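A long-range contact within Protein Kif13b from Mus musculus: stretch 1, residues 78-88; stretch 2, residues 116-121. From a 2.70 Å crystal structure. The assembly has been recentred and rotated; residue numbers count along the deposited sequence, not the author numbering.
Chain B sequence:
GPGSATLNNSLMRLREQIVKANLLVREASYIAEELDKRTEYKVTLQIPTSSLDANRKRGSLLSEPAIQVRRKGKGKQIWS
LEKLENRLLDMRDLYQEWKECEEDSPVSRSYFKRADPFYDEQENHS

Stretch 1 (78-88) IWSLEKLENRL
Stretch 2 (116-121) DPFYDE

The contact between residues 78-88 and 116-121 of mouse Kif13b is a small, charge-centred one, in which two basic side chains of a helix converge on a single aspartate of an irregular segment while a tryptophan packs beside them against that segment's backbone. It illustrates a general principle: a segment without regular secondary structure can be engaged by a few side chains of a helix and the strand before it, here burying just 254 Å² counted over both sides.

Stretch 1 enters as a strand, with Ile 78 and Trp 79 extended (phi/psi -97/131 and -109/151), and then turns into a helix running from Leu 81 through Leu 88 and beyond. Ser 80 (-72/157, chi1 p) occupies the N-cap position; its OG accepts from Lys 83 N at 2.9 Å, satisfying an amide that has no earlier helical carbonyl to use. Regular i to i+4 bonds follow, among them Arg 87 N to Lys 83 O at 2.8 Å, which places Lys 83 and Arg 87 one turn apart.

Stretch 2 has neither helix nor strand. Asp 116 (-133/78, chi1 t) turns its carboxylate forward along the chain, where Asp 116 OD1 accepts from Phe 118 N at 3.1 Å and, weakly, from Tyr 119 N at 3.4 Å. Pro 117 (-81/6) and Phe 118 (-91/-24) make the bend; Tyr 119 (-151/148) and Asp 120 (-110/114) are extended. The two segments run in opposite senses: Arg 87 lies nearest Pro 117, with a CA to CA distance of 6.5 Å, and Trp 79 nearest Tyr 119, with CA atoms 9.7 Å apart.

Asp 120, chi1 m, has its CA-to-CB bond toward the helix and forms the electrostatic centre. The CA-to-CB bond of Lys 83 points sideways to stretch 2, but its side chain is extended, all four chi angles t, and so brings Lys 83 NZ to 2.8 Å from Asp 120 OD2 in a hydrogen-bonded salt bridge. Arg 87 has its CA-to-CB bond toward stretch 2, with chi1 m, chi2 m, chi3 t and chi4 near 72°. Its guanidinium meets the carboxylate edge-on in a second salt bridge: Arg 87 NH1 donates to Asp 120 OD2 at 3.1 Å, Arg 87 NH2 to Asp 120 OD1 at 3.1 Å, and a weak bond links Arg 87 NH1 to Asp 120 OD1 at 3.4 Å. The planar cation thus pairs both terminal nitrogens with both carboxylate oxygens. Arg 87 NH2 also donates to Pro 117 O at 3.1 Å, so one arginine links the carbonyl of Pro 117 to the carboxylate of Asp 120, three residues on. Its aliphatic part contributes too, with Arg 87 CD 4.2 Å from Pro 117 CB.

Trp 79, chi1 m and chi2 near 0°, has its CA-to-CB bond toward stretch 2, and its buried indole lies against the same backbone. Trp 79 CH2 approaches Pro 117 O at 3.5 Å near the ring plane, Trp 79 CZ2 lies 3.3 Å from Phe 118 O, and Trp 79 CZ2 is 4.2 Å from Tyr 119 CA. The CA-to-CB bonds of Phe 118 and Tyr 119 point away, and it is backbone atoms of these residues that lie closest to the indole.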

# COMPACT_ATOMS: atom_id res chain seq x y z
N ILE B 78 -0.39 21.39 4.86
CA ILE B 78 -0.97 21.74 6.15
C ILE B 78 -2.36 21.12 6.36
O ILE B 78 -3.22 21.20 5.48
CB ILE B 78 -1.11 23.26 6.31
CG1 ILE B 78 0.23 23.96 6.04
CG2 ILE B 78 -1.62 23.60 7.71
CD1 ILE B 78 1.35 23.52 6.98
N TRP B 79 -2.57 20.48 7.51
CA TRP B 79 -3.92 20.17 7.99
C TRP B 79 -4.30 21.03 9.19
O TRP B 79 -3.45 21.41 10.01
CB TRP B 79 -4.01 18.74 8.49
CG TRP B 79 -3.75 17.68 7.53
CD1 TRP B 79 -3.42 17.81 6.22
CD2 TRP B 79 -3.79 16.28 7.80
NE1 TRP B 79 -3.26 16.57 5.65
CE2 TRP B 79 -3.47 15.61 6.61
CE3 TRP B 79 -4.07 15.52 8.95
CZ2 TRP B 79 -3.43 14.22 6.52
CZ3 TRP B 79 -4.03 14.14 8.86
CH2 TRP B 79 -3.72 13.50 7.66
N SER B 80 -5.58 21.29 9.33
CA SER B 80 -6.08 21.92 10.53
C SER B 80 -6.03 20.90 11.66
O SER B 80 -6.02 19.68 11.42
CB SER B 80 -7.52 22.37 10.34
OG SER B 80 -8.41 21.26 10.34
N LEU B 81 -5.99 21.39 12.90
CA LEU B 81 -6.04 20.53 14.06
C LEU B 81 -7.30 19.65 14.02
O LEU B 81 -7.23 18.44 14.24
CB LEU B 81 -5.99 21.36 15.35
CG LEU B 81 -5.98 20.50 16.62
CD1 LEU B 81 -4.76 19.54 16.63
CD2 LEU B 81 -6.04 21.34 17.89
N GLU B 82 -8.44 20.27 13.71
CA GLU B 82 -9.72 19.57 13.61
C GLU B 82 -9.60 18.42 12.61
O GLU B 82 -10.12 17.34 12.84
CB GLU B 82 -10.83 20.52 13.17
CG GLU B 82 -12.18 19.84 12.92
CD GLU B 82 -13.26 20.79 12.38
OE1 GLU B 82 -14.46 20.52 12.62
OE2 GLU B 82 -12.92 21.78 11.70
N LYS B 83 -8.89 18.67 11.52
CA LYS B 83 -8.74 17.65 10.50
C LYS B 83 -7.89 16.46 10.99
O LYS B 83 -8.24 15.30 10.74
CB LYS B 83 -8.21 18.23 9.19
CG LYS B 83 -7.75 17.15 8.23
CD LYS B 83 -7.53 17.65 6.84
CE LYS B 83 -6.88 16.58 5.99
NZ LYS B 83 -6.89 16.97 4.56
N LEU B 84 -6.78 16.75 11.69
CA LEU B 84 -5.97 15.68 12.28
C LEU B 84 -6.82 14.88 13.29
O LEU B 84 -6.82 13.64 13.31
CB LEU B 84 -4.73 16.25 12.95
CG LEU B 84 -3.80 15.29 13.70
CD1 LEU B 84 -3.22 14.23 12.79
CD2 LEU B 84 -2.65 16.04 14.40
N GLU B 85 -7.57 15.61 14.10
CA GLU B 85 -8.37 15.00 15.12
C GLU B 85 -9.39 14.02 14.51
O GLU B 85 -9.56 12.90 15.03
CB GLU B 85 -9.05 16.09 15.94
CG GLU B 85 -9.57 15.62 17.27
CD GLU B 85 -9.73 16.77 18.24
OE1 GLU B 85 -10.41 16.58 19.27
OE2 GLU B 85 -9.16 17.85 17.95
N ASN B 86 -10.03 14.44 13.42
CA ASN B 86 -10.92 13.56 12.64
C ASN B 86 -10.21 12.39 11.94
O ASN B 86 -10.68 11.24 12.00
CB ASN B 86 -11.71 14.35 11.61
CG ASN B 86 -12.77 15.21 12.25
OD1 ASN B 86 -13.42 14.80 13.22
ND2 ASN B 86 -12.95 16.42 11.71
N ARG B 87 -9.09 12.67 11.27
CA ARG B 87 -8.35 11.61 10.60
C ARG B 87 -7.90 10.56 11.59
O ARG B 87 -7.84 9.38 11.24
CB ARG B 87 -7.13 12.14 9.86
CG ARG B 87 -7.45 12.61 8.48
CD ARG B 87 -8.08 11.54 7.58
NE ARG B 87 -8.57 12.19 6.38
CZ ARG B 87 -7.78 12.66 5.42
NH1 ARG B 87 -8.32 13.28 4.37
NH2 ARG B 87 -6.46 12.51 5.49
N LEU B 88 -7.56 10.98 12.81
CA LEU B 88 -7.22 10.03 13.88
C LEU B 88 -8.32 8.97 14.13
O LEU B 88 -8.03 7.83 14.44
CB LEU B 88 -6.86 10.76 15.19
CG LEU B 88 -5.41 11.21 15.16
CD1 LEU B 88 -5.10 12.19 16.31
CD2 LEU B 88 -4.46 10.01 15.18
N ASP B 116 -4.64 4.86 2.97
CA ASP B 116 -3.77 5.95 3.40
C ASP B 116 -4.51 7.19 3.91
O ASP B 116 -4.64 8.19 3.21
CB ASP B 116 -2.87 6.36 2.24
CG ASP B 116 -1.69 7.16 2.69
OD1 ASP B 116 -1.66 7.55 3.88
OD2 ASP B 116 -0.78 7.41 1.86
N PRO B 117 -5.00 7.12 5.15
CA PRO B 117 -5.63 8.31 5.75
C PRO B 117 -4.57 9.28 6.29
O PRO B 117 -4.91 10.29 6.92
CB PRO B 117 -6.45 7.72 6.90
CG PRO B 117 -5.68 6.47 7.30
CD PRO B 117 -5.05 5.94 6.04
N PHE B 118 -3.30 8.98 6.04
CA PHE B 118 -2.20 9.70 6.67
C PHE B 118 -1.71 10.90 5.83
O PHE B 118 -1.15 11.87 6.36
CB PHE B 118 -1.02 8.77 6.98
CG PHE B 118 -1.38 7.57 7.83
CD1 PHE B 118 -1.61 6.32 7.23
CD2 PHE B 118 -1.50 7.68 9.22
CE1 PHE B 118 -1.96 5.21 8.01
CE2 PHE B 118 -1.84 6.57 10.00
CZ PHE B 118 -2.07 5.34 9.40
N TYR B 119 -1.95 10.84 4.53
CA TYR B 119 -1.46 11.89 3.65
C TYR B 119 -2.39 12.02 2.44
O TYR B 119 -3.00 11.04 2.01
CB TYR B 119 -0.01 11.59 3.25
CG TYR B 119 0.61 12.58 2.30
CD1 TYR B 119 1.18 13.77 2.75
CD2 TYR B 119 0.63 12.32 0.93
CE1 TYR B 119 1.74 14.68 1.87
CE2 TYR B 119 1.18 13.23 0.04
CZ TYR B 119 1.74 14.40 0.51
OH TYR B 119 2.30 15.28 -0.38
N ASP B 120 -2.54 13.22 1.91
CA ASP B 120 -3.48 13.42 0.81
C ASP B 120 -2.80 13.70 -0.52
O ASP B 120 -2.13 14.72 -0.69
CB ASP B 120 -4.50 14.51 1.18
CG ASP B 120 -5.46 14.05 2.28
OD1 ASP B 120 -5.53 12.81 2.53
OD2 ASP B 120 -6.14 14.90 2.90
N GLU B 121 -2.96 12.76 -1.46
CA GLU B 121 -2.32 12.84 -2.78
C GLU B 121 -2.61 14.16 -3.49
O GLU B 121 -1.71 14.73 -4.11
CB GLU B 121 -2.71 11.65 -3.66